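Local coordinates for protein beta-xylosidase (Uncultured organism, PDB 4MLG) that probably cleaves xylose units from the non-reducing ends of xylo-oligosaccharides, as a calcium-containing beta-xylosidase of glycoside hydrolase family 43, at residues K49-F54 with W84-A89; Y95-P100 with G120-Q125; A17-N22 with A224-Y229. All coordinates share one frame; numbering follows the deposited sequence.

Contact 1 of 3, residues K49-F54 with W84-A89; sequences KDYHVF and WDSDVA. With CA (calcium ion), chain M.
Tyr-51 reaches from one sheet to the next, from strand 50-56 to the loop-like start of segment 84-89. The two sheets are neighbouring blades of the five-bladed beta-propeller of family 43, and the phenol is the part of 49-54 that makes the crossing. With CG anti to the carbonyl carbon (chi1 -73°), the ring leaves its strand toward the next blade, while the Tyr-51 backbone pairs with Val-70 and Leu-71 of its own sheet. Its hydroxyl donates a hydrogen bond to Trp-84 O, whose very short modelled length of 2.5 Å is doubtful at this resolution; that oxygen lies at the ring edge, in plane. Ser-86 comes over one face instead, OG standing 3.5 Å above the ring plane toward the rim, and CB 3.4 Å from Tyr-51 OH. Further along, Val-53 and Val-88 both pack on Tyr-28 of strand 24-32. At Trp-84 the bond to CB points away from 49-54, and its NE1 is hydrogen-bonded to Phe-46 O. The residue between Trp-84 and Ser-86 faces the metal: Asp-85 OD2 binds the calcium ion at 2.4 Å, sharing it with His-274.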
loop_
_atom_site.group_PDB
_atom_site.type_symbol
_atom_site.label_atom_id
_atom_site.label_comp_id
_atom_site.label_asym_id
_atom_site.label_seq_id
_atom_site.Cartn_x
_atom_site.Cartn_y
_atom_site.Cartn_z
ATOM N N LYS A 49 17.725 7.581 -7.235
ATOM C CA LYS A 49 16.693 7.608 -8.266
ATOM C C LYS A 49 16.977 6.715 -9.474
ATOM O O LYS A 49 16.189 6.685 -10.418
ATOM C CB LYS A 49 16.442 9.047 -8.726
ATOM C CG LYS A 49 17.695 9.788 -9.157
ATOM C CD LYS A 49 17.381 11.224 -9.540
ATOM C CE LYS A 49 18.643 11.988 -9.907
ATOM N NZ LYS A 49 18.348 13.388 -10.321
ATOM N N ASP A 50 18.089 5.985 -9.446
ATOM C CA ASP A 50 18.428 5.108 -10.565
ATOM C C ASP A 50 19.357 3.950 -10.189
ATOM O O ASP A 50 19.852 3.872 -9.064
ATOM C CB ASP A 50 19.028 5.916 -11.720
ATOM C CG ASP A 50 20.332 6.587 -11.345
ATOM O OD1 ASP A 50 20.569 6.792 -10.136
ATOM O OD2 ASP A 50 21.119 6.911 -12.259
ATOM N N TYR A 51 19.581 3.054 -11.149
ATOM C CA TYR A 51 20.454 1.901 -10.955
ATOM C C TYR A 51 21.499 1.800 -12.061
ATOM O O TYR A 51 21.175 1.902 -13.243
ATOM C CB TYR A 51 19.640 0.603 -10.934
ATOM C CG TYR A 51 18.827 0.382 -9.682
ATOM C CD1 TYR A 51 19.300 0.784 -8.441
ATOM C CD2 TYR A 51 17.583 -0.232 -9.742
ATOM C CE1 TYR A 51 18.555 0.581 -7.293
ATOM C CE2 TYR A 51 16.832 -0.438 -8.603
ATOM C CZ TYR A 51 17.322 -0.030 -7.382
ATOM O OH TYR A 51 16.571 -0.236 -6.248
ATOM N N HIS A 52 22.751 1.593 -11.666
ATOM C CA HIS A 52 23.808 1.258 -12.611
ATOM C C HIS A 52 24.154 -0.221 -12.455
ATOM O O HIS A 52 23.768 -0.854 -11.471
ATOM C CB HIS A 52 25.052 2.115 -12.367
ATOM C CG HIS A 52 24.919 3.529 -12.841
ATOM N ND1 HIS A 52 25.640 4.029 -13.905
ATOM C CD2 HIS A 52 24.156 4.554 -12.391
ATOM C CE1 HIS A 52 25.324 5.298 -14.092
ATOM N NE2 HIS A 52 24.426 5.640 -13.187
ATOM N N VAL A 53 24.874 -0.773 -13.427
ATOM C CA VAL A 53 25.318 -2.161 -13.353
ATOM C C VAL A 53 26.799 -2.283 -13.695
ATOM O O VAL A 53 27.227 -1.908 -14.786
ATOM C CB VAL A 53 24.499 -3.081 -14.285
ATOM C CG1 VAL A 53 25.132 -4.462 -14.364
ATOM C CG2 VAL A 53 23.061 -3.182 -13.807
ATOM N N PHE A 54 27.580 -2.808 -12.755
ATOM C CA PHE A 54 29.013 -2.978 -12.962
ATOM C C PHE A 54 29.385 -4.452 -13.089
ATOM O O PHE A 54 28.761 -5.314 -12.469
ATOM C CB PHE A 54 29.800 -2.330 -11.822
ATOM C CG PHE A 54 29.524 -0.862 -11.651
ATOM C CD1 PHE A 54 30.184 0.076 -12.428
ATOM C CD2 PHE A 54 28.608 -0.421 -10.710
ATOM C CE1 PHE A 54 29.933 1.427 -12.272
ATOM C CE2 PHE A 54 28.353 0.927 -10.551
ATOM C CZ PHE A 54 29.016 1.852 -11.332
ATOM N N TRP A 84 15.915 2.204 -3.365
ATOM C CA TRP A 84 16.905 1.742 -2.399
ATOM C C TRP A 84 17.571 0.428 -2.822
ATOM O O TRP A 84 17.586 0.092 -4.006
ATOM C CB TRP A 84 16.297 1.665 -0.993
ATOM C CG TRP A 84 16.071 3.028 -0.376
ATOM C CD1 TRP A 84 16.232 4.240 -0.988
ATOM C CD2 TRP A 84 15.660 3.313 0.969
ATOM N NE1 TRP A 84 15.944 5.258 -0.111
ATOM C CE2 TRP A 84 15.590 4.716 1.097
ATOM C CE3 TRP A 84 15.342 2.521 2.076
ATOM C CZ2 TRP A 84 15.214 5.342 2.286
ATOM C CZ3 TRP A 84 14.969 3.144 3.256
ATOM C CH2 TRP A 84 14.908 4.540 3.351
ATOM N N ASP A 85 18.130 -0.299 -1.858
ATOM C CA ASP A 85 18.917 -1.502 -2.140
ATOM C C ASP A 85 18.143 -2.585 -2.889
ATOM O O ASP A 85 17.162 -3.118 -2.378
ATOM C CB ASP A 85 19.476 -2.084 -0.840
ATOM C CG ASP A 85 20.183 -3.409 -1.049
ATOM O OD1 ASP A 85 20.939 -3.538 -2.034
ATOM O OD2 ASP A 85 19.981 -4.323 -0.225
ATOM N N SER A 86 18.607 -2.920 -4.090
ATOM C CA SER A 86 17.958 -3.934 -4.919
ATOM C C SER A 86 18.763 -5.233 -4.979
ATOM O O SER A 86 19.871 -5.314 -4.449
ATOM C CB SER A 86 17.751 -3.398 -6.335
ATOM O OG SER A 86 18.989 -3.040 -6.926
ATOM N N ASP A 87 18.197 -6.246 -5.633
ATOM C CA ASP A 87 18.881 -7.522 -5.831
ATOM C C ASP A 87 18.377 -8.204 -7.105
ATOM O O ASP A 87 17.260 -7.943 -7.557
ATOM C CB ASP A 87 18.697 -8.436 -4.614
ATOM C CG ASP A 87 19.606 -9.654 -4.651
ATOM O OD1 ASP A 87 20.549 -9.671 -5.469
ATOM O OD2 ASP A 87 19.384 -10.592 -3.854
ATOM N N VAL A 88 19.205 -9.073 -7.680
ATOM C CA VAL A 88 18.895 -9.702 -8.962
ATOM C C VAL A 88 18.985 -11.226 -8.877
ATOM O O VAL A 88 19.852 -11.765 -8.191
ATOM C CB VAL A 88 19.844 -9.186 -10.070
ATOM C CG1 VAL A 88 19.549 -9.859 -11.404
ATOM C CG2 VAL A 88 19.732 -7.676 -10.203
ATOM N N ALA A 89 18.079 -11.917 -9.567
ATOM C CA ALA A 89 18.104 -13.374 -9.629
ATOM C C ALA A 89 17.912 -13.871 -11.057
ATOM O O ALA A 89 17.189 -13.260 -11.844
ATOM C CB ALA A 89 17.039 -13.958 -8.725
HETATM CA CA CA M . 21.414 -6.186 -0.180
#

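Contact 2 of 3, residues Y95-P100 with G120-Q125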
loop_
_atom_site.group_PDB
_atom_site.type_symbol
_atom_site.label_atom_id
_atom_site.label_comp_id
_atom_site.label_asym_id
_atom_site.label_seq_id
_atom_site.Cartn_x
_atom_site.Cartn_y
_atom_site.Cartn_z
ATOM N N TYR A 95 16.549 -12.464 -16.197
ATOM C CA TYR A 95 17.062 -11.863 -14.971
ATOM C C TYR A 95 16.012 -10.965 -14.323
ATOM O O TYR A 95 15.535 -10.008 -14.935
ATOM C CB TYR A 95 18.343 -11.074 -15.255
ATOM C CG TYR A 95 19.499 -11.927 -15.735
ATOM C CD1 TYR A 95 20.491 -12.347 -14.857
ATOM C CD2 TYR A 95 19.598 -12.312 -17.066
ATOM C CE1 TYR A 95 21.551 -13.125 -15.292
ATOM C CE2 TYR A 95 20.649 -13.092 -17.509
ATOM C CZ TYR A 95 21.624 -13.493 -16.619
ATOM O OH TYR A 95 22.673 -14.269 -17.061
ATOM N N TYR A 96 15.653 -11.286 -13.085
ATOM C CA TYR A 96 14.624 -10.546 -12.368
ATOM C C TYR A 96 15.232 -9.616 -11.326
ATOM O O TYR A 96 15.832 -10.070 -10.350
ATOM C CB TYR A 96 13.647 -11.512 -11.694
ATOM C CG TYR A 96 12.873 -12.377 -12.665
ATOM C CD1 TYR A 96 11.635 -11.974 -13.148
ATOM C CD2 TYR A 96 13.381 -13.595 -13.100
ATOM C CE1 TYR A 96 10.924 -12.757 -14.034
ATOM C CE2 TYR A 96 12.677 -14.385 -13.988
ATOM C CZ TYR A 96 11.448 -13.962 -14.452
ATOM O OH TYR A 96 10.738 -14.742 -15.336
ATOM N N MET A 97 15.080 -8.314 -11.540
ATOM C CA MET A 97 15.563 -7.326 -10.581
ATOM C C MET A 97 14.465 -6.942 -9.597
ATOM O O MET A 97 13.376 -6.535 -9.999
ATOM C CB MET A 97 16.078 -6.076 -11.296
ATOM C CG MET A 97 16.434 -4.940 -10.351
ATOM S SD MET A 97 17.046 -3.478 -11.207
ATOM C CE MET A 97 18.542 -4.118 -11.953
ATOM N N TYR A 98 14.754 -7.077 -8.308
ATOM C CA TYR A 98 13.790 -6.726 -7.273
ATOM C C TYR A 98 14.210 -5.451 -6.553
ATOM O O TYR A 98 15.189 -5.438 -5.807
ATOM C CB TYR A 98 13.623 -7.879 -6.281
ATOM C CG TYR A 98 12.997 -9.112 -6.892
ATOM C CD1 TYR A 98 11.637 -9.358 -6.767
ATOM C CD2 TYR A 98 13.764 -10.026 -7.605
ATOM C CE1 TYR A 98 11.061 -10.482 -7.323
ATOM C CE2 TYR A 98 13.195 -11.153 -8.165
ATOM C CZ TYR A 98 11.844 -11.375 -8.022
ATOM O OH TYR A 98 11.272 -12.493 -8.579
ATOM N N PHE A 99 13.461 -4.379 -6.788
ATOM C CA PHE A 99 13.797 -3.074 -6.237
ATOM C C PHE A 99 12.753 -2.588 -5.238
ATOM O O PHE A 99 11.554 -2.774 -5.443
ATOM C CB PHE A 99 13.958 -2.046 -7.362
ATOM C CG PHE A 99 12.733 -1.885 -8.220
ATOM C CD1 PHE A 99 11.769 -0.939 -7.909
ATOM C CD2 PHE A 99 12.549 -2.675 -9.344
ATOM C CE1 PHE A 99 10.642 -0.792 -8.695
ATOM C CE2 PHE A 99 11.425 -2.530 -10.135
ATOM C CZ PHE A 99 10.471 -1.586 -9.810
ATOM N N PRO A 100 13.214 -1.969 -4.144
ATOM C CA PRO A 100 12.329 -1.316 -3.181
ATOM C C PRO A 100 12.058 0.122 -3.608
ATOM O O PRO A 100 12.947 0.784 -4.143
ATOM C CB PRO A 100 13.151 -1.344 -1.895
ATOM C CG PRO A 100 14.556 -1.264 -2.360
ATOM C CD PRO A 100 14.618 -1.956 -3.700
ATOM N N GLY A 120 21.947 -5.854 -19.373
ATOM C CA GLY A 120 21.021 -5.163 -20.252
ATOM C C GLY A 120 19.968 -4.373 -19.501
ATOM O O GLY A 120 19.786 -4.561 -18.299
ATOM N N PRO A 121 19.265 -3.480 -20.213
ATOM C CA PRO A 121 18.231 -2.628 -19.617
ATOM C C PRO A 121 17.080 -3.445 -19.039
ATOM O O PRO A 121 16.593 -4.374 -19.684
ATOM C CB PRO A 121 17.749 -1.782 -20.801
ATOM C CG PRO A 121 18.113 -2.573 -22.012
ATOM C CD PRO A 121 19.395 -3.258 -21.663
ATOM N N PHE A 122 16.659 -3.099 -17.827
ATOM C CA PHE A 122 15.581 -3.813 -17.155
ATOM C C PHE A 122 14.248 -3.098 -17.343
ATOM O O PHE A 122 14.129 -1.905 -17.060
ATOM C CB PHE A 122 15.888 -3.962 -15.662
ATOM C CG PHE A 122 17.017 -4.908 -15.361
ATOM C CD1 PHE A 122 16.761 -6.201 -14.936
ATOM C CD2 PHE A 122 18.336 -4.504 -15.498
ATOM C CE1 PHE A 122 17.797 -7.075 -14.657
ATOM C CE2 PHE A 122 19.375 -5.370 -15.221
ATOM C CZ PHE A 122 19.106 -6.658 -14.799
ATOM N N ILE A 123 13.248 -3.830 -17.825
ATOM C CA ILE A 123 11.912 -3.276 -18.003
ATOM C C ILE A 123 11.033 -3.615 -16.803
ATOM O O ILE A 123 10.776 -4.788 -16.525
ATOM C CB ILE A 123 11.252 -3.793 -19.293
ATOM C CG1 ILE A 123 12.116 -3.443 -20.505
ATOM C CG2 ILE A 123 9.854 -3.215 -19.447
ATOM C CD1 ILE A 123 11.535 -3.903 -21.825
ATOM N N PRO A 124 10.570 -2.582 -16.084
ATOM C CA PRO A 124 9.801 -2.761 -14.848
ATOM C C PRO A 124 8.349 -3.139 -15.110
ATOM O O PRO A 124 7.789 -2.776 -16.145
ATOM C CB PRO A 124 9.863 -1.375 -14.207
ATOM C CG PRO A 124 9.948 -0.445 -15.364
ATOM C CD PRO A 124 10.764 -1.159 -16.411
ATOM N N GLN A 125 7.752 -3.868 -14.174
ATOM C CA GLN A 125 6.326 -4.151 -14.226
ATOM C C GLN A 125 5.580 -2.879 -13.856
ATOM O O GLN A 125 6.151 -1.978 -13.245
ATOM C CB GLN A 125 5.964 -5.281 -13.262
ATOM C CG GLN A 125 6.636 -6.609 -13.576
ATOM C CD GLN A 125 6.167 -7.208 -14.888
ATOM O OE1 GLN A 125 6.678 -6.874 -15.956
ATOM N NE2 GLN A 125 5.189 -8.104 -14.810
#
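Met-97 starts out extended, CG opposite the backbone N (chi1 173°), and then bends at its last torsion (chi3 -63°), which lays CE over the ring of Phe-122. The Phe-122 side chain rises toward strand 94-102 and crosses the methionine at about a right angle. The methyl sits over the centre of one face, CE 3.6 Å from the centroid of the Phe-122 ring and 12° off its normal: a CH-pi contact. Met-97 SD follows over the face at 4.6 Å from that centroid, making the pair a Met-aromatic contact as well. Nearer the backbone, Met-97 CB touches Phe-122 CD1 at 3.7 Å. These residues join the second strand of a four-stranded antiparallel propeller blade to the loop leading into its short outer strand, 123-124; strand 108-115 runs between, and Phe-122 also packs on its Ala-113. At the ring edge, near its plane, Tyr-95 O lies 3.7 Å from Phe-122 CE1, and Tyr-95 CB is 4.1 Å from the same carbon, while the phenol leads away to meet Phe-90 and Phe-21. With an alanine in place of Phe-122 the CH-pi contact is gone, and a gap would probably open beside Met-97 CE, leaving the methyl less firmly fixed. Farther along, Phe-99 CZ meets Pro-124 CB more loosely, 4.4 Å apart, and Leu-71 of the neighbouring blade touches Met-97, Phe-99 and Pro-124 alike.

Contact 3 of 3, residues A17-N22 with A224-Y229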
loop_
_atom_site.group_PDB
_atom_site.type_symbol
_atom_site.label_atom_id
_atom_site.label_comp_id
_atom_site.label_asym_id
_atom_site.label_seq_id
_atom_site.Cartn_x
_atom_site.Cartn_y
_atom_site.Cartn_z
ATOM N N ALA A 17 25.348 -5.528 -4.503
ATOM C CA ALA A 17 24.809 -6.878 -4.553
ATOM C C ALA A 17 25.503 -7.633 -5.675
ATOM O O ALA A 17 25.219 -7.408 -6.852
ATOM C CB ALA A 17 23.312 -6.842 -4.785
ATOM N N ALA A 18 26.415 -8.528 -5.310
ATOM C CA ALA A 18 27.247 -9.207 -6.295
ATOM C C ALA A 18 26.745 -10.608 -6.647
ATOM O O ALA A 18 26.330 -11.375 -5.777
ATOM C CB ALA A 18 28.689 -9.257 -5.822
ATOM N N HIS A 19 26.788 -10.924 -7.937
ATOM C CA HIS A 19 26.377 -12.228 -8.439
ATOM C C HIS A 19 27.322 -12.671 -9.545
ATOM O O HIS A 19 27.958 -11.842 -10.197
ATOM C CB HIS A 19 24.949 -12.173 -8.982
ATOM C CG HIS A 19 23.909 -11.929 -7.934
ATOM N ND1 HIS A 19 23.116 -12.934 -7.426
ATOM C CD2 HIS A 19 23.532 -10.795 -7.300
ATOM C CE1 HIS A 19 22.295 -12.429 -6.522
ATOM N NE2 HIS A 19 22.526 -11.133 -6.427
ATOM N N VAL A 20 27.407 -13.979 -9.758
ATOM C CA VAL A 20 28.250 -14.521 -10.814
ATOM C C VAL A 20 27.410 -15.012 -11.988
ATOM O O VAL A 20 26.721 -16.028 -11.894
ATOM C CB VAL A 20 29.133 -15.671 -10.301
ATOM C CG1 VAL A 20 30.085 -16.128 -11.393
ATOM C CG2 VAL A 20 29.907 -15.230 -9.071
ATOM N N PHE A 21 27.474 -14.278 -13.094
ATOM C CA PHE A 21 26.731 -14.627 -14.297
ATOM C C PHE A 21 27.691 -14.784 -15.470
ATOM O O PHE A 21 28.494 -13.890 -15.739
ATOM C CB PHE A 21 25.699 -13.545 -14.615
ATOM C CG PHE A 21 24.633 -13.394 -13.567
ATOM C CD1 PHE A 21 24.045 -14.508 -12.989
ATOM C CD2 PHE A 21 24.222 -12.136 -13.158
ATOM C CE1 PHE A 21 23.061 -14.369 -12.024
ATOM C CE2 PHE A 21 23.240 -11.990 -12.193
ATOM C CZ PHE A 21 22.659 -13.108 -11.625
ATOM N N ASN A 22 27.602 -15.918 -16.161
ATOM C CA ASN A 22 28.448 -16.198 -17.319
ATOM C C ASN A 22 29.938 -16.069 -17.012
ATOM O O ASN A 22 30.687 -15.467 -17.783
ATOM C CB ASN A 22 28.075 -15.292 -18.499
ATOM C CG ASN A 22 26.650 -15.507 -18.976
ATOM O OD1 ASN A 22 26.126 -16.619 -18.917
ATOM N ND2 ASN A 22 26.017 -14.441 -19.454
ATOM N N ALA A 224 19.600 -4.810 5.515
ATOM C CA ALA A 224 20.603 -5.433 4.647
ATOM C C ALA A 224 20.651 -6.959 4.734
ATOM O O ALA A 224 21.706 -7.535 4.994
ATOM C CB ALA A 224 21.988 -4.841 4.910
ATOM N N SER A 225 19.513 -7.607 4.504
ATOM C CA SER A 225 19.452 -9.066 4.508
ATOM C C SER A 225 20.284 -9.664 3.380
ATOM O O SER A 225 20.269 -9.167 2.255
ATOM C CB SER A 225 18.003 -9.546 4.385
ATOM O OG SER A 225 17.275 -9.308 5.576
ATOM N N TRP A 226 21.013 -10.733 3.688
ATOM C CA TRP A 226 21.749 -11.476 2.669
ATOM C C TRP A 226 21.900 -12.941 3.068
ATOM O O TRP A 226 22.044 -13.259 4.247
ATOM C CB TRP A 226 23.121 -10.851 2.409
ATOM C CG TRP A 226 23.842 -11.478 1.253
ATOM C CD1 TRP A 226 24.770 -12.477 1.309
ATOM C CD2 TRP A 226 23.682 -11.156 -0.134
ATOM N NE1 TRP A 226 25.202 -12.792 0.042
ATOM C CE2 TRP A 226 24.549 -11.995 -0.862
ATOM C CE3 TRP A 226 22.892 -10.236 -0.832
ATOM C CZ2 TRP A 226 24.648 -11.944 -2.250
ATOM C CZ3 TRP A 226 22.992 -10.185 -2.211
ATOM C CH2 TRP A 226 23.863 -11.034 -2.905
ATOM N N MET A 227 21.868 -13.828 2.077
ATOM C CA MET A 227 21.931 -15.263 2.324
ATOM C C MET A 227 22.872 -15.944 1.340
ATOM O O MET A 227 22.766 -15.739 0.130
ATOM C CB MET A 227 20.537 -15.879 2.198
ATOM C CG MET A 227 20.492 -17.380 2.430
ATOM S SD MET A 227 20.606 -17.823 4.175
ATOM C CE MET A 227 19.096 -17.092 4.801
ATOM N N HIS A 228 23.794 -16.750 1.857
ATOM C CA HIS A 228 24.653 -17.560 1.000
ATOM C C HIS A 228 24.903 -18.946 1.593
ATOM O O HIS A 228 24.475 -19.241 2.708
ATOM C CB HIS A 228 25.970 -16.842 0.678
ATOM C CG HIS A 228 26.969 -16.861 1.794
ATOM N ND1 HIS A 228 27.100 -15.825 2.694
ATOM C CD2 HIS A 228 27.899 -17.780 2.142
ATOM C CE1 HIS A 228 28.063 -16.109 3.552
ATOM N NE2 HIS A 228 28.563 -17.291 3.241
ATOM N N TYR A 229 25.598 -19.789 0.837
ATOM C CA TYR A 229 25.750 -21.193 1.199
ATOM C C TYR A 229 27.204 -21.637 1.080
ATOM O O TYR A 229 27.807 -21.532 0.011
ATOM C CB TYR A 229 24.860 -22.047 0.296
ATOM C CG TYR A 229 24.650 -23.468 0.762
ATOM C CD1 TYR A 229 23.776 -23.756 1.805
ATOM C CD2 TYR A 229 25.301 -24.525 0.143
ATOM C CE1 TYR A 229 23.573 -25.056 2.226
ATOM C CE2 TYR A 229 25.104 -25.827 0.558
ATOM C CZ TYR A 229 24.239 -26.088 1.599
ATOM O OH TYR A 229 24.039 -27.384 2.013
#
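The aromatic part of this contact is His-19 against Trp-226, an offset edge-to-face pair in which the indole presents its edge to the imidazole face. The His-19 ring centroid and that of the Trp-226 six-membered ring are 5.7 Å apart, with the planes at 65°. Within this pair Trp-226 CH2 comes nearest, 3.8 Å from His-19 NE2, as the two side chains slide past each other in opposite directions. Trp-226 gets there because its CG lies opposite the backbone N (chi1 -173°), sending the indole out from strand 223-230 toward strand 18-21. A backbone carbonyl sits beside it at van der Waals range: Ala-18 O lies near the indole plane, 3.8 Å from Trp-226 CH2 and 3.9 Å from Trp-226 CZ2, at most a weak electrostatic fit. Apolar packing is slight, Ala-17 CB resting 4.2 Å from Trp-226 CZ3. The two strands belong to different blades of the propeller, and strand 276-280 touches both, through Val-278 on Ala-18 and Ser-276 on Trp-226. NE2 of His-19 and NE1 of Trp-226 are bonded to other residues, the first to Asp-87 OD1 and the second to Ile-277 O. Dispersion and weak electrostatics therefore hold the segments together, and the orientation of each ring is probably set by those outside bonds to Asp-87 and Ile-277.

In the fold
Contacts 1 and 2 link adjacent parts of the propeller wall, whereas contact 3 joins two non-adjacent blades across its centre. The first two, centres about 8 Å apart, meet in one blade through strands 81-91 and 94-102, with probable backbone hydrogen bonds from Tyr-98 N to Asp-87 O and from Tyr-96 N to Ala-89 O, both 2.8 Å. Contact 3 lies about 13 Å from contact 1 and about 16 Å from contact 2, centre to centre; Asp-87 ties it to contact 1. Contact 1 supplies a calcium ligand, the Trp-226 side chain of contact 3 comes within about 4 Å of the ion, and contact 2 is farther out, its Phe-99 side chain about 11 Å away. This is consistent with the central calcium of the family's active-site cleft.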